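Local coordinates for uncharacterized protein (Borrelia turicatae, PDB 5VJ4) that is of unknown function but is a putative surface protein of a relapsing fever spirochete, probably a lipoprotein, and has been linked to lipid binding, at residues A[196-199]-A[200-204]; A[259-262]-A[263-267]; A[163-166]-A[167-170]. All blocks are in the same frame, centred on the assembly; numbering follows the deposited sequence.

In the fold
All three are local contacts in a mainly helical chain with no strands, and each lies within one helix or at its end. Interaction 3 lies inside helix 145-171, interaction 1 at the C-terminal end of the next helix, 176-201, and interaction 2 at the start of the long helix 263-301. Each is partly buried, though interaction 1 sits closest to the centre of the chain and interaction 2 furthest from it, their centres about 35 Å apart. The chemistry follows position: aromatic rings crowd the end of one helix, which a glycine turn closes, a tyrosine packs on the first turn of another beside charged groups, and mid-helix the backbone ladder dominates, with one long salt bridge outside.

Interaction 1: A[196-199]-A[200-204]; sequences IGYD and FFHGS
The imidazole of His202 leans over one face of the Tyr198 phenol, with ND1 the atom nearest the phenol. That nitrogen stands almost above the middle of the ring, and its nearest ring atom is Tyr198 CZ, 3.2 Å from His202 ND1. The planes are turned 52° apart, so the pair is neither a stack nor a T-shaped contact. Tyr198 reaches this position with CG anti to its backbone N (chi1 -174°), which swings the phenol forward along the helix toward the residue four places on. The same two residues also share a helical backbone bond, 3.0 Å from His202 N to Tyr198 O. The close-packed side lies around Gly197, where Phe200 and Phe201 come together: Phe201 CD2 sits 3.3 Å from Gly197 O, the same oxygen that accepts the Phe201 backbone N-H, and Phe200 CD2 lies over the middle of the Phe201 ring. Outside, Phe200 meets the ring of Phe210, while Phe201 packs on Leu131 and Ile136 of the neighbouring loop and helix 133-141. Helix 176-201 then ends in a Schellman motif. Gly203, whose positive phi suits a residue without a side chain, gives its N-H to Phe200 O at 3.0 Å, and Ser204 N makes a weak bond of 2.8 Å to Asp199 O. Phe200 O also accepts Arg139 NE, so two donors serve one carbonyl. The turn itself is the solvent side: His202, Gly203 and Ser204 are all exposed, and across it Asp199 CB and Ser204 CB come only to 4.1 Å. Tyr198 also packs on Gly336 of the second subunit.

Interaction 2: A[259-262]-A[263-267]; sequences ATYD and KDKFN
Tyr261 lays its ring against Lys265, whose CB stands over one face, displaced from the middle toward the rim. This is a CH-pi contact, with Lys265 CB 3.9 Å from the centroid of the Tyr261 ring and 21° off its normal. Phe266 takes the edge of the same ring: its CB lies in the ring plane, 3.9 Å from Tyr261 CE1. The tyrosine thus reaches forward from the loop onto the first turn of helix 263-301. Asp262 holds the N-cap position of that helix, and its carbonyl O receives Phe266 N in a bond of 3.1 Å. Its carboxylate, with CG between the backbone N and the carbonyl carbon (chi1 63°), lies beside the start of the helix and divides its company. OD2 rests 3.6 Å from Lys265 CG, the two side chains crossing at about a right angle, with NZ too far for a salt bridge. OD1 instead faces Asp264, where like charges stand 4.1 Å apart between Asp262 OD1 and Asp264 OD2; the helix N-terminus and Lys265 may help stabilise the charge of Asp262. Lys265 NZ runs on to within 3.1 Å of Thr260 O in the loop. Lys263, bent at chi2 and chi4, reaches forward along the helix so that its NZ bonds Asn267 OD1 at 2.9 Å, and both residues also bind the hydroxyl of Tyr238. On the buried side Phe266 meets the ring of Phe330, and Tyr261 OH makes a weak bond to Thr334 at the end of helix 308-334.

Interaction 3: A[163-166]-A[167-170]; sequences KGEA and LKII
The one flat side-chain group here is the carboxylate of Glu165, and Lys168 meets it from above its plane: NZ approaches OE2 at 3.9 Å, a long salt bridge, and stands well off the plane. The two chains run side by side and point the same way. Glu165 bends at chi2 (-56°), and the lysine stays extended until a turn at chi4 (83°) carries NZ to the oxygen. Both residues are exposed, so the attraction is probably modest. Under them runs an ordinary alpha-helical ladder in which each N-H reaches the carbonyl four residues back. The bond from Lys168 N to Gly164 O measures 3.0 Å, and that from Ile169 N to Glu165 O 3.1 Å. Two side chains of the later residues lie along these carbonyls: Ile169 CD1 curls back to 3.4 Å from Glu165 O, and Ile170 CG1 comes to 3.6 Å from Ala166 O. The stretch belongs to the last turns of helix 145-171, which pairs with the next helix in the chain, 176-201. Lys163 crosses to it, making a salt bridge with Asp190, and Ile170 packs there on Leu182 and Gln183. The short helices 218-222 and 224-229 also border this part of the helix: Gly164 and Ala166 are buried, Ala166 against Phe221 of the first, and Val228 of the second touches Ile169.

Interaction 1: A[196-199]-A[200-204]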
loop_
_atom_site.group_PDB
_atom_site.type_symbol
_atom_site.label_atom_id
_atom_site.label_comp_id
_atom_site.label_asym_id
_atom_site.label_seq_id
_atom_site.Cartn_x
_atom_site.Cartn_y
_atom_site.Cartn_z
ATOM N N ILE A 196 -3.977 -6.358 -14.064
ATOM C CA ILE A 196 -4.071 -5.855 -15.435
ATOM C C ILE A 196 -5.092 -6.715 -16.154
ATOM O O ILE A 196 -6.004 -6.176 -16.804
ATOM C CB ILE A 196 -2.713 -5.872 -16.151
ATOM C CG1 ILE A 196 -1.701 -5.102 -15.307
ATOM C CG2 ILE A 196 -2.838 -5.309 -17.559
ATOM C CD1 ILE A 196 -0.271 -5.189 -15.757
ATOM N N GLY A 197 -4.971 -8.038 -15.983
ATOM C CA GLY A 197 -6.019 -8.976 -16.430
ATOM C C GLY A 197 -7.404 -8.410 -16.099
ATOM O O GLY A 197 -8.193 -8.067 -17.018
ATOM N N TYR A 198 -7.656 -8.243 -14.794
ATOM C CA TYR A 198 -8.921 -7.699 -14.318
ATOM C C TYR A 198 -9.327 -6.424 -15.058
ATOM O O TYR A 198 -10.397 -6.374 -15.660
ATOM C CB TYR A 198 -8.881 -7.494 -12.811
ATOM C CG TYR A 198 -10.199 -7.056 -12.192
ATOM C CD1 TYR A 198 -10.683 -5.753 -12.392
ATOM C CD2 TYR A 198 -10.942 -7.927 -11.344
ATOM C CE1 TYR A 198 -11.891 -5.334 -11.825
ATOM C CE2 TYR A 198 -12.149 -7.508 -10.756
ATOM C CZ TYR A 198 -12.614 -6.203 -11.014
ATOM O OH TYR A 198 -13.797 -5.716 -10.505
ATOM N N ASP A 199 -8.475 -5.410 -15.063
ATOM C CA ASP A 199 -8.901 -4.144 -15.658
ATOM C C ASP A 199 -9.330 -4.373 -17.087
ATOM O O ASP A 199 -10.287 -3.743 -17.566
ATOM C CB ASP A 199 -7.824 -3.061 -15.581
ATOM C CG ASP A 199 -7.595 -2.538 -14.163
ATOM O OD1 ASP A 199 -8.515 -2.580 -13.316
ATOM O OD2 ASP A 199 -6.469 -2.066 -13.898
ATOM N N PHE A 200 -8.649 -5.319 -17.741
ATOM C CA PHE A 200 -8.919 -5.616 -19.141
ATOM C C PHE A 200 -10.266 -6.325 -19.347
ATOM O O PHE A 200 -11.075 -5.884 -20.170
ATOM C CB PHE A 200 -7.777 -6.406 -19.776
ATOM C CG PHE A 200 -8.160 -7.042 -21.065
ATOM C CD1 PHE A 200 -8.474 -6.251 -22.168
ATOM C CD2 PHE A 200 -8.267 -8.431 -21.163
ATOM C CE1 PHE A 200 -8.879 -6.835 -23.342
ATOM C CE2 PHE A 200 -8.655 -9.022 -22.347
ATOM C CZ PHE A 200 -8.967 -8.228 -23.432
ATOM N N PHE A 201 -10.500 -7.403 -18.599
ATOM C CA PHE A 201 -11.746 -8.163 -18.732
ATOM C C PHE A 201 -12.985 -7.371 -18.395
ATOM O O PHE A 201 -13.969 -7.427 -19.135
ATOM C CB PHE A 201 -11.672 -9.487 -17.990
ATOM C CG PHE A 201 -10.747 -10.445 -18.653
ATOM C CD1 PHE A 201 -10.996 -10.860 -19.966
ATOM C CD2 PHE A 201 -9.589 -10.863 -18.025
ATOM C CE1 PHE A 201 -10.117 -11.714 -20.616
ATOM C CE2 PHE A 201 -8.713 -11.725 -18.669
ATOM C CZ PHE A 201 -8.980 -12.154 -19.966
ATOM N N HIS A 202 -12.909 -6.581 -17.324
ATOM C CA HIS A 202 -13.998 -5.682 -16.986
ATOM C C HIS A 202 -14.058 -4.381 -17.781
ATOM O O HIS A 202 -14.868 -3.504 -17.454
ATOM C CB HIS A 202 -14.051 -5.422 -15.492
ATOM C CG HIS A 202 -14.500 -6.603 -14.709
ATOM N ND1 HIS A 202 -13.678 -7.255 -13.818
ATOM C CD2 HIS A 202 -15.678 -7.271 -14.696
ATOM C CE1 HIS A 202 -14.336 -8.262 -13.268
ATOM N NE2 HIS A 202 -15.546 -8.305 -13.793
ATOM N N GLY A 203 -13.218 -4.237 -18.807
ATOM C CA GLY A 203 -13.380 -3.126 -19.757
ATOM C C GLY A 203 -12.734 -1.800 -19.426
ATOM O O GLY A 203 -12.854 -0.871 -20.230
ATOM N N SER A 204 -12.031 -1.695 -18.286
ATOM C CA SER A 204 -11.344 -0.425 -17.924
ATOM C C SER A 204 -10.134 -0.131 -18.835
ATOM O O SER A 204 -9.790 1.020 -19.055
ATOM C CB SER A 204 -10.886 -0.407 -16.477
ATOM O OG SER A 204 -11.762 -1.110 -15.642
#

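Interaction 2: A[259-262]-A[263-267]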
loop_
_atom_site.group_PDB
_atom_site.type_symbol
_atom_site.label_atom_id
_atom_site.label_comp_id
_atom_site.label_asym_id
_atom_site.label_seq_id
_atom_site.Cartn_x
_atom_site.Cartn_y
_atom_site.Cartn_z
ATOM N N ALA A 259 14.370 21.884 -3.898
ATOM C CA ALA A 259 15.267 22.412 -2.904
ATOM C C ALA A 259 14.722 22.005 -1.523
ATOM O O ALA A 259 15.490 21.622 -0.655
ATOM C CB ALA A 259 15.380 23.906 -3.042
ATOM N N THR A 260 13.405 22.053 -1.352
ATOM C CA THR A 260 12.738 21.578 -0.127
ATOM C C THR A 260 12.644 20.040 0.099
ATOM O O THR A 260 12.694 19.579 1.236
ATOM C CB THR A 260 11.320 22.151 -0.038
ATOM O OG1 THR A 260 10.655 21.897 -1.278
ATOM C CG2 THR A 260 11.365 23.646 0.209
ATOM N N TYR A 261 12.490 19.260 -0.965
ATOM C CA TYR A 261 12.266 17.803 -0.859
ATOM C C TYR A 261 13.388 17.141 -1.641
ATOM O O TYR A 261 13.527 17.373 -2.833
ATOM C CB TYR A 261 10.923 17.430 -1.504
ATOM C CG TYR A 261 10.378 16.082 -1.125
ATOM C CD1 TYR A 261 10.823 14.895 -1.757
ATOM C CD2 TYR A 261 9.391 15.978 -0.152
ATOM C CE1 TYR A 261 10.311 13.648 -1.406
ATOM C CE2 TYR A 261 8.879 14.740 0.206
ATOM C CZ TYR A 261 9.340 13.588 -0.413
ATOM O OH TYR A 261 8.834 12.391 -0.027
ATOM N N ASP A 262 14.184 16.311 -0.991
ATOM C CA ASP A 262 15.419 15.829 -1.621
ATOM C C ASP A 262 15.397 14.321 -1.915
ATOM O O ASP A 262 14.503 13.589 -1.465
ATOM C CB ASP A 262 16.623 16.176 -0.735
ATOM C CG ASP A 262 16.582 15.475 0.643
ATOM O OD1 ASP A 262 17.650 15.049 1.136
ATOM O OD2 ASP A 262 15.485 15.364 1.239
ATOM N N LYS A 263 16.421 13.869 -2.635
ATOM C CA LYS A 263 16.550 12.479 -3.058
ATOM C C LYS A 263 16.392 11.450 -1.940
ATOM O O LYS A 263 15.879 10.352 -2.170
ATOM C CB LYS A 263 17.858 12.267 -3.817
ATOM C CG LYS A 263 17.964 10.977 -4.619
ATOM C CD LYS A 263 16.983 10.835 -5.795
ATOM C CE LYS A 263 17.234 9.623 -6.695
ATOM N NZ LYS A 263 17.688 8.415 -5.931
ATOM N N ASP A 264 16.796 11.817 -0.731
ATOM C CA ASP A 264 16.733 10.892 0.399
ATOM C C ASP A 264 15.306 10.682 0.859
ATOM O O ASP A 264 14.908 9.532 1.130
ATOM C CB ASP A 264 17.582 11.392 1.572
ATOM C CG ASP A 264 19.067 11.156 1.369
ATOM O OD1 ASP A 264 19.432 10.401 0.446
ATOM O OD2 ASP A 264 19.867 11.724 2.146
ATOM N N LYS A 265 14.551 11.786 0.955
ATOM C CA LYS A 265 13.153 11.715 1.350
ATOM C C LYS A 265 12.363 10.886 0.354
ATOM O O LYS A 265 11.595 9.990 0.734
ATOM C CB LYS A 265 12.561 13.097 1.460
ATOM C CG LYS A 265 12.751 13.689 2.841
ATOM C CD LYS A 265 12.206 15.105 2.839
ATOM C CE LYS A 265 12.771 15.968 3.953
ATOM N NZ LYS A 265 12.641 17.364 3.443
ATOM N N PHE A 266 12.609 11.169 -0.923
ATOM C CA PHE A 266 11.953 10.484 -2.020
ATOM C C PHE A 266 12.232 9.002 -1.901
ATOM O O PHE A 266 11.308 8.188 -1.931
ATOM C CB PHE A 266 12.478 11.016 -3.341
ATOM C CG PHE A 266 12.029 10.251 -4.540
ATOM C CD1 PHE A 266 10.717 10.382 -5.029
ATOM C CD2 PHE A 266 12.922 9.422 -5.224
ATOM C CE1 PHE A 266 10.302 9.689 -6.168
ATOM C CE2 PHE A 266 12.510 8.719 -6.366
ATOM C CZ PHE A 266 11.200 8.858 -6.840
ATOM N N ASN A 267 13.501 8.657 -1.729
ATOM C CA ASN A 267 13.834 7.264 -1.563
ATOM C C ASN A 267 13.231 6.589 -0.339
ATOM O O ASN A 267 12.960 5.385 -0.394
ATOM C CB ASN A 267 15.325 7.049 -1.643
ATOM C CG ASN A 267 15.848 7.163 -3.063
ATOM O OD1 ASN A 267 17.043 7.289 -3.284
ATOM N ND2 ASN A 267 14.948 7.109 -4.039
#

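Interaction 3: A[163-166]-A[167-170]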
loop_
_atom_site.group_PDB
_atom_site.type_symbol
_atom_site.label_atom_id
_atom_site.label_comp_id
_atom_site.label_asym_id
_atom_site.label_seq_id
_atom_site.Cartn_x
_atom_site.Cartn_y
_atom_site.Cartn_z
ATOM N N LYS A 163 8.673 -15.877 -16.971
ATOM C CA LYS A 163 8.394 -16.321 -15.605
ATOM C C LYS A 163 8.911 -17.743 -15.333
ATOM O O LYS A 163 9.311 -18.079 -14.197
ATOM C CB LYS A 163 6.905 -16.190 -15.288
ATOM C CG LYS A 163 6.550 -16.463 -13.835
ATOM C CD LYS A 163 5.047 -16.566 -13.604
ATOM C CE LYS A 163 4.797 -17.048 -12.187
ATOM N NZ LYS A 163 3.396 -17.469 -11.972
ATOM N N GLY A 164 8.924 -18.559 -16.385
ATOM C CA GLY A 164 9.432 -19.930 -16.292
ATOM C C GLY A 164 10.935 -20.003 -16.090
ATOM O O GLY A 164 11.422 -20.769 -15.234
ATOM N N GLU A 165 11.667 -19.218 -16.888
ATOM C CA GLU A 165 13.110 -19.043 -16.683
ATOM C C GLU A 165 13.377 -18.634 -15.243
ATOM O O GLU A 165 14.141 -19.293 -14.514
ATOM C CB GLU A 165 13.681 -17.983 -17.619
ATOM C CG GLU A 165 13.307 -18.126 -19.082
ATOM C CD GLU A 165 13.666 -19.483 -19.682
ATOM O OE1 GLU A 165 13.176 -19.733 -20.805
ATOM O OE2 GLU A 165 14.428 -20.294 -19.069
ATOM N N ALA A 166 12.696 -17.567 -14.827
ATOM C CA ALA A 166 12.842 -17.051 -13.491
ATOM C C ALA A 166 12.590 -18.157 -12.459
ATOM O O ALA A 166 13.287 -18.257 -11.441
ATOM C CB ALA A 166 11.908 -15.881 -13.291
ATOM N N LEU A 167 11.613 -19.013 -12.732
ATOM C CA LEU A 167 11.356 -20.096 -11.810
ATOM C C LEU A 167 12.541 -21.056 -11.705
ATOM O O LEU A 167 12.902 -21.460 -10.594
ATOM C CB LEU A 167 10.069 -20.825 -12.160
ATOM C CG LEU A 167 9.786 -21.991 -11.202
ATOM C CD1 LEU A 167 9.696 -21.547 -9.739
ATOM C CD2 LEU A 167 8.564 -22.795 -11.618
ATOM N N LYS A 168 13.152 -21.401 -12.846
ATOM C CA LYS A 168 14.349 -22.258 -12.847
ATOM C C LYS A 168 15.448 -21.677 -11.959
ATOM O O LYS A 168 16.073 -22.400 -11.180
ATOM C CB LYS A 168 14.892 -22.494 -14.248
ATOM C CG LYS A 168 14.197 -23.577 -15.050
ATOM C CD LYS A 168 15.128 -24.090 -16.141
ATOM C CE LYS A 168 14.391 -24.921 -17.174
ATOM N NZ LYS A 168 13.755 -24.040 -18.193
ATOM N N ILE A 169 15.662 -20.370 -12.050
ATOM C CA ILE A 169 16.614 -19.719 -11.149
ATOM C C ILE A 169 16.201 -19.868 -9.656
ATOM O O ILE A 169 17.030 -20.143 -8.797
ATOM C CB ILE A 169 16.879 -18.256 -11.588
ATOM C CG1 ILE A 169 17.926 -18.193 -12.731
ATOM C CG2 ILE A 169 17.322 -17.402 -10.412
ATOM C CD1 ILE A 169 17.421 -18.545 -14.121
ATOM N N ILE A 170 14.916 -19.720 -9.363
ATOM C CA ILE A 170 14.419 -19.872 -7.987
ATOM C C ILE A 170 14.687 -21.277 -7.446
ATOM O O ILE A 170 15.126 -21.428 -6.320
ATOM C CB ILE A 170 12.896 -19.552 -7.864
ATOM C CG1 ILE A 170 12.638 -18.051 -7.883
ATOM C CG2 ILE A 170 12.291 -20.134 -6.590
ATOM C CD1 ILE A 170 11.174 -17.683 -7.716
#